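Local coordinates for protein interleukin 22 (Danio rerio, PDB 4O6K) that probably acts as a secreted cytokine of the IL-10 family, signalling through a cell-surface receptor in immune and epithelial defence, at residues A17-T22 with M71-I76; R32-F37 with K105-N110. All blocks are in the same frame, centred on the assembly; numbering follows the deposited sequence.

Contact 1 (A17-T22 with M71-I76); sequences AAMTDT and MKYPMI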
loop_
_atom_site.group_PDB
_atom_site.type_symbol
_atom_site.label_atom_id
_atom_site.label_comp_id
_atom_site.label_asym_id
_atom_site.label_seq_id
_atom_site.Cartn_x
_atom_site.Cartn_y
_atom_site.Cartn_z
ATOM N N ALA A 17 -5.403 9.666 4.020
ATOM C CA ALA A 17 -5.592 10.062 5.411
ATOM C C ALA A 17 -7.052 9.889 5.815
ATOM O O ALA A 17 -7.353 9.452 6.926
ATOM C CB ALA A 17 -5.146 11.498 5.624
ATOM N N ALA A 18 -7.937 10.305 4.936
ATOM C CA ALA A 18 -9.358 10.114 5.109
ATOM C C ALA A 18 -9.659 8.613 5.304
ATOM O O ALA A 18 -10.325 8.257 6.211
ATOM C CB ALA A 18 -10.135 10.724 3.952
ATOM N N MET A 19 -9.113 7.770 4.452
ATOM C CA MET A 19 -9.325 6.355 4.570
ATOM C C MET A 19 -8.883 5.829 5.921
ATOM O O MET A 19 -9.591 5.112 6.517
ATOM C CB MET A 19 -8.617 5.554 3.487
ATOM C CG MET A 19 -9.316 5.452 2.178
ATOM S SD MET A 19 -8.493 4.169 1.274
ATOM C CE MET A 19 -9.731 2.987 1.359
ATOM N N THR A 20 -7.712 6.226 6.358
ATOM C CA THR A 20 -7.142 5.847 7.624
ATOM C C THR A 20 -8.001 6.223 8.808
ATOM O O THR A 20 -8.267 5.417 9.625
ATOM C CB THR A 20 -5.707 6.401 7.799
ATOM O OG1 THR A 20 -4.865 5.846 6.805
ATOM C CG2 THR A 20 -5.169 6.052 9.104
ATOM N N ASP A 21 -8.467 7.449 8.821
ATOM C CA ASP A 21 -9.305 7.971 9.895
ATOM C C ASP A 21 -10.595 7.164 10.022
ATOM O O ASP A 21 -11.047 6.869 11.129
ATOM C CB ASP A 21 -9.633 9.446 9.659
ATOM C CG ASP A 21 -10.255 10.105 10.875
ATOM O OD1 ASP A 21 -9.919 9.698 12.006
ATOM O OD2 ASP A 21 -11.083 11.024 10.699
ATOM N N THR A 22 -11.165 6.770 8.910
ATOM C CA THR A 22 -12.389 5.989 8.856
ATOM C C THR A 22 -12.149 4.573 9.370
ATOM O O THR A 22 -12.771 4.148 10.243
ATOM C CB THR A 22 -12.973 5.949 7.404
ATOM O OG1 THR A 22 -13.380 7.225 7.007
ATOM C CG2 THR A 22 -14.111 5.061 7.296
ATOM N N MET A 71 -19.510 2.251 0.143
ATOM C CA MET A 71 -20.348 3.027 1.048
ATOM C C MET A 71 -19.514 3.592 2.192
ATOM O O MET A 71 -19.562 4.789 2.476
ATOM C CB MET A 71 -21.483 2.162 1.605
ATOM C CG MET A 71 -22.653 1.953 0.657
ATOM S SD MET A 71 -23.892 0.838 1.348
ATOM C CE MET A 71 -24.228 1.630 2.920
ATOM N N LYS A 72 -18.752 2.721 2.844
ATOM C CA LYS A 72 -17.900 3.124 3.959
ATOM C C LYS A 72 -16.724 3.999 3.538
ATOM O O LYS A 72 -16.309 4.895 4.276
ATOM C CB LYS A 72 -17.367 1.898 4.697
ATOM C CG LYS A 72 -16.599 2.270 5.945
ATOM C CD LYS A 72 -16.136 1.073 6.735
ATOM C CE LYS A 72 -15.570 1.544 8.052
ATOM N NZ LYS A 72 -16.571 2.373 8.779
ATOM N N TYR A 73 -16.197 3.748 2.347
ATOM C CA TYR A 73 -15.053 4.500 1.853
ATOM C C TYR A 73 -15.379 5.070 0.483
ATOM O O TYR A 73 -15.024 4.480 -0.533
ATOM C CB TYR A 73 -13.808 3.613 1.758
ATOM C CG TYR A 73 -13.410 2.918 3.042
ATOM C CD1 TYR A 73 -12.725 3.592 4.045
ATOM C CD2 TYR A 73 -13.701 1.574 3.237
ATOM C CE1 TYR A 73 -12.356 2.947 5.214
ATOM C CE2 TYR A 73 -13.337 0.923 4.397
ATOM C CZ TYR A 73 -12.665 1.612 5.383
ATOM O OH TYR A 73 -12.302 0.962 6.540
ATOM N N PRO A 74 -16.068 6.221 0.450
ATOM C CA PRO A 74 -16.466 6.834 -0.821
ATOM C C PRO A 74 -15.279 7.130 -1.736
ATOM O O PRO A 74 -15.454 7.236 -2.950
ATOM C CB PRO A 74 -17.144 8.136 -0.382
ATOM C CG PRO A 74 -17.633 7.854 0.997
ATOM C CD PRO A 74 -16.579 6.976 1.608
ATOM N N MET A 75 -14.090 7.259 -1.157
ATOM C CA MET A 75 -12.896 7.593 -1.922
ATOM C C MET A 75 -12.108 6.376 -2.418
ATOM O O MET A 75 -11.194 6.525 -3.229
ATOM C CB MET A 75 -11.973 8.479 -1.083
ATOM C CG MET A 75 -11.325 7.756 0.083
ATOM S SD MET A 75 -12.483 7.271 1.380
ATOM C CE MET A 75 -12.897 8.868 2.075
ATOM N N ILE A 76 -12.455 5.181 -1.938
ATOM C CA ILE A 76 -11.635 3.990 -2.185
ATOM C C ILE A 76 -11.494 3.660 -3.674
ATOM O O ILE A 76 -10.465 3.137 -4.103
ATOM C CB ILE A 76 -12.191 2.746 -1.436
ATOM C CG1 ILE A 76 -11.143 1.630 -1.398
ATOM C CG2 ILE A 76 -13.487 2.243 -2.061
ATOM C CD1 ILE A 76 -11.550 0.439 -0.560
HETATM O O HOH W 1 -14.717 6.950 4.667
#

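Contact 2 (R32-F37 with K105-N110); sequences RLLPYF and KQFKRN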
loop_
_atom_site.group_PDB
_atom_site.type_symbol
_atom_site.label_atom_id
_atom_site.label_comp_id
_atom_site.label_asym_id
_atom_site.label_seq_id
_atom_site.Cartn_x
_atom_site.Cartn_y
_atom_site.Cartn_z
ATOM N N ARG A 32 0.637 -4.374 13.386
ATOM C CA ARG A 32 0.556 -3.952 11.993
ATOM C C ARG A 32 0.613 -5.117 11.008
ATOM O O ARG A 32 1.185 -6.168 11.300
ATOM C CB ARG A 32 1.678 -2.958 11.694
ATOM C CG ARG A 32 3.067 -3.475 12.027
ATOM C CD ARG A 32 4.110 -2.392 11.816
ATOM N NE ARG A 32 4.261 -2.046 10.408
ATOM C CZ ARG A 32 4.643 -0.851 9.971
ATOM N NH1 ARG A 32 4.909 0.118 10.838
ATOM N NH2 ARG A 32 4.755 -0.623 8.670
ATOM N N LEU A 33 0.013 -4.915 9.839
ATOM C CA LEU A 33 0.033 -5.910 8.771
ATOM C C LEU A 33 1.173 -5.640 7.792
ATOM O O LEU A 33 1.831 -6.570 7.325
ATOM C CB LEU A 33 -1.310 -5.939 8.039
ATOM C CG LEU A 33 -2.509 -6.343 8.900
ATOM C CD1 LEU A 33 -3.800 -6.291 8.099
ATOM C CD2 LEU A 33 -2.298 -7.728 9.496
ATOM N N LEU A 34 1.394 -4.366 7.476
ATOM C CA LEU A 34 2.527 -3.971 6.644
ATOM C C LEU A 34 3.839 -4.282 7.341
ATOM O O LEU A 34 3.986 -4.015 8.534
ATOM C CB LEU A 34 2.485 -2.476 6.318
ATOM C CG LEU A 34 1.638 -1.931 5.171
ATOM C CD1 LEU A 34 1.831 -0.427 5.089
ATOM C CD2 LEU A 34 2.018 -2.588 3.856
ATOM N N PRO A 35 4.795 -4.862 6.602
ATOM C CA PRO A 35 6.153 -4.963 7.137
ATOM C C PRO A 35 6.699 -3.572 7.431
ATOM O O PRO A 35 6.469 -2.650 6.648
ATOM C CB PRO A 35 6.933 -5.639 6.006
ATOM C CG PRO A 35 5.899 -6.375 5.221
ATOM C CD PRO A 35 4.651 -5.545 5.306
ATOM N N TYR A 36 7.411 -3.420 8.541
ATOM C CA TYR A 36 7.930 -2.114 8.923
ATOM C C TYR A 36 9.219 -1.787 8.182
ATOM O O TYR A 36 10.181 -2.555 8.213
ATOM C CB TYR A 36 8.161 -2.053 10.435
ATOM C CG TYR A 36 8.924 -0.827 10.888
ATOM C CD1 TYR A 36 8.322 0.425 10.904
ATOM C CD2 TYR A 36 10.246 -0.925 11.305
ATOM C CE1 TYR A 36 9.018 1.546 11.319
ATOM C CE2 TYR A 36 10.949 0.189 11.721
ATOM C CZ TYR A 36 10.330 1.421 11.725
ATOM O OH TYR A 36 11.027 2.533 12.140
ATOM N N PHE A 37 9.227 -0.638 7.513
ATOM C CA PHE A 37 10.428 -0.142 6.856
ATOM C C PHE A 37 10.973 1.058 7.618
ATOM O O PHE A 37 10.313 2.093 7.715
ATOM C CB PHE A 37 10.141 0.248 5.404
ATOM C CG PHE A 37 10.133 -0.913 4.450
ATOM C CD1 PHE A 37 9.061 -1.788 4.405
ATOM C CD2 PHE A 37 11.201 -1.123 3.590
ATOM C CE1 PHE A 37 9.054 -2.853 3.523
ATOM C CE2 PHE A 37 11.200 -2.185 2.706
ATOM C CZ PHE A 37 10.125 -3.051 2.672
ATOM N N LYS A 105 6.050 -11.691 1.008
ATOM C CA LYS A 105 5.390 -12.874 1.540
ATOM C C LYS A 105 4.883 -12.638 2.961
ATOM O O LYS A 105 3.842 -13.086 3.318
ATOM C CB LYS A 105 6.294 -14.085 1.475
ATOM C CG LYS A 105 6.257 -14.812 0.158
ATOM C CD LYS A 105 7.495 -15.608 -0.060
ATOM C CE LYS A 105 8.664 -14.669 -0.113
ATOM N NZ LYS A 105 9.252 -14.443 -1.438
ATOM N N GLN A 106 5.634 -11.893 3.735
ATOM C CA GLN A 106 5.227 -11.608 5.110
ATOM C C GLN A 106 3.897 -10.916 5.202
ATOM O O GLN A 106 3.035 -11.307 5.957
ATOM C CB GLN A 106 6.264 -10.794 5.848
ATOM C CG GLN A 106 5.920 -10.542 7.293
ATOM C CD GLN A 106 6.911 -9.625 7.979
ATOM O OE1 GLN A 106 8.071 -9.802 7.862
ATOM N NE2 GLN A 106 6.435 -8.644 8.658
ATOM N N PHE A 107 3.742 -9.885 4.398
ATOM C CA PHE A 107 2.503 -9.172 4.341
ATOM C C PHE A 107 1.353 -10.108 3.988
ATOM O O PHE A 107 0.362 -10.154 4.667
ATOM C CB PHE A 107 2.546 -8.002 3.394
ATOM C CG PHE A 107 1.233 -7.352 3.254
ATOM C CD1 PHE A 107 0.702 -6.682 4.294
ATOM C CD2 PHE A 107 0.494 -7.480 2.098
ATOM C CE1 PHE A 107 -0.525 -6.115 4.205
ATOM C CE2 PHE A 107 -0.740 -6.917 1.982
ATOM C CZ PHE A 107 -1.256 -6.236 3.045
ATOM N N LYS A 108 1.529 -10.822 2.895
ATOM C CA LYS A 108 0.559 -11.754 2.440
ATOM C C LYS A 108 0.186 -12.786 3.492
ATOM O O LYS A 108 -0.968 -13.047 3.746
ATOM C CB LYS A 108 1.103 -12.427 1.209
ATOM C CG LYS A 108 1.200 -11.536 -0.003
ATOM C CD LYS A 108 1.110 -12.336 -1.276
ATOM C CE LYS A 108 2.428 -12.375 -2.006
ATOM N NZ LYS A 108 2.382 -12.123 -3.464
ATOM N N ARG A 109 1.221 -13.325 4.127
ATOM C CA ARG A 109 1.094 -14.267 5.215
ATOM C C ARG A 109 0.321 -13.710 6.375
ATOM O O ARG A 109 -0.601 -14.304 6.806
ATOM C CB ARG A 109 2.466 -14.749 5.682
ATOM C CG ARG A 109 2.450 -15.708 6.851
ATOM C CD ARG A 109 3.758 -16.436 6.994
ATOM N NE ARG A 109 4.814 -15.570 7.432
ATOM C CZ ARG A 109 5.789 -15.164 6.671
ATOM N NH1 ARG A 109 5.830 -15.526 5.435
ATOM N NH2 ARG A 109 6.694 -14.385 7.146
ATOM N N ASN A 110 0.697 -12.562 6.870
ATOM C CA ASN A 110 0.044 -11.884 7.987
ATOM C C ASN A 110 -1.373 -11.424 7.654
ATOM O O ASN A 110 -2.255 -11.437 8.514
ATOM C CB ASN A 110 0.898 -10.709 8.466
ATOM C CG ASN A 110 2.184 -11.166 9.130
ATOM O OD1 ASN A 110 2.324 -12.334 9.495
ATOM N ND2 ASN A 110 3.129 -10.249 9.294
#

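Contact 1 (A17-T22 with M71-I76)
Met19 overlaps three residues of segment 71-76 at once. Met19 CG lies against CG of Met75 at 3.7 Å, the two side chains sliding past each other in opposite directions. Beyond the sulphur the chain bends (chi3 109°), and the methyl CE reaches both Ile76 and Tyr73. Met19 CE sits 3.4 Å from CG1 of Ile76, tighter than usual for two carbons. The same methyl also packs on CG of the Tyr73 ring. One turn along the helix, CG2 of Thr22 touches CE1 of Tyr73 at 3.4 Å, while the aliphatic part of Lys72 runs past that methyl. The carbonyl O of Met19 lies at the ring edge of Tyr73, near its plane. Ala18 CB meets the methyl CE of Met75 at 3.8 Å. A water links the two segments: it donates to the carbonyl O of Lys72 at 2.6 Å and lies 2.7 Å from OG1 of Thr22, joining the helix to a carbonyl at the end of helix 69-72. Tyr73 OH is hydrogen-bonded to Asn124 and Lys72 forms a salt bridge with Glu26. Tyr73 opens a type I turn, closed by the bond from Ile76 N to Tyr73 O. The turn leading from helix 69-72 into helix 76-93 thus packs on helix 10-24, in the all-helical fold expected of an IL-10 family cytokine.

Contact 2 (R32-F37 with K105-N110)
Phe107 leaves helix 102-117 with CG anti to its backbone N (chi1 175°), and its CB and the CD1-CE1 side of its ring meet the loop 32-37. CB of Phe107 packs on CD of Pro35 at 3.8 Å, the two side chains crossing at about a right angle. Farther out, CD1 meets the backbone of the loop: the carbonyl O of Leu33 lies 3.2 Å from CD1 of Phe107, at the ring edge and near its plane, and N of Leu34 also comes up to the edge. CE1 of Phe107 then touches CB of Leu33 at 3.9 Å. The ring also meets Tyr58 of helix 47-62, their planes about 15° apart. An alanine in place of Phe107 would probably leave the Leu33 carbonyl without the ring edge and Leu33 CB without its CE1 contact, and open a gap beside Tyr58. Beside Phe107, the extended Gln106 slides past Pro35 in the opposite direction and brings its NE2 to 4.0 Å from CB of that proline. CD2 of Leu33 approaches the backbone O of Asn110 at 3.8 Å. The loop is braced from within by Arg32, whose NE donates to O of Leu34 at 2.7 Å in a nearly straight bond (171°), while Glu129 accepts from the backbone N of both Leu33 and Leu34. An irregular loop laid against helix 102-117, with Leu33 and Pro35 packed on Phe107, thus becomes part of the buried core of this IL-10 family helical fold.

In the fold
From the N terminus the chain runs through helix 10-24, which supplies the first half of contact 1, and then, past an unmodelled gap, into the loop 32-37 of contact 2. Helices 39-42 and 47-62 follow before segment 71-76 returns to helix 10-24 and closes a loop of 48 intervening residues. The chain continues through helix 76-93 to helix 102-117, where segment 105-110 closes contact 2 around 67 residues. The segments alternate, so the two closures cross. Their centres are about 21 Å apart and they do not touch; contact 1 also meets helix 119-128, a helix that Leu33 of contact 2 touches as well.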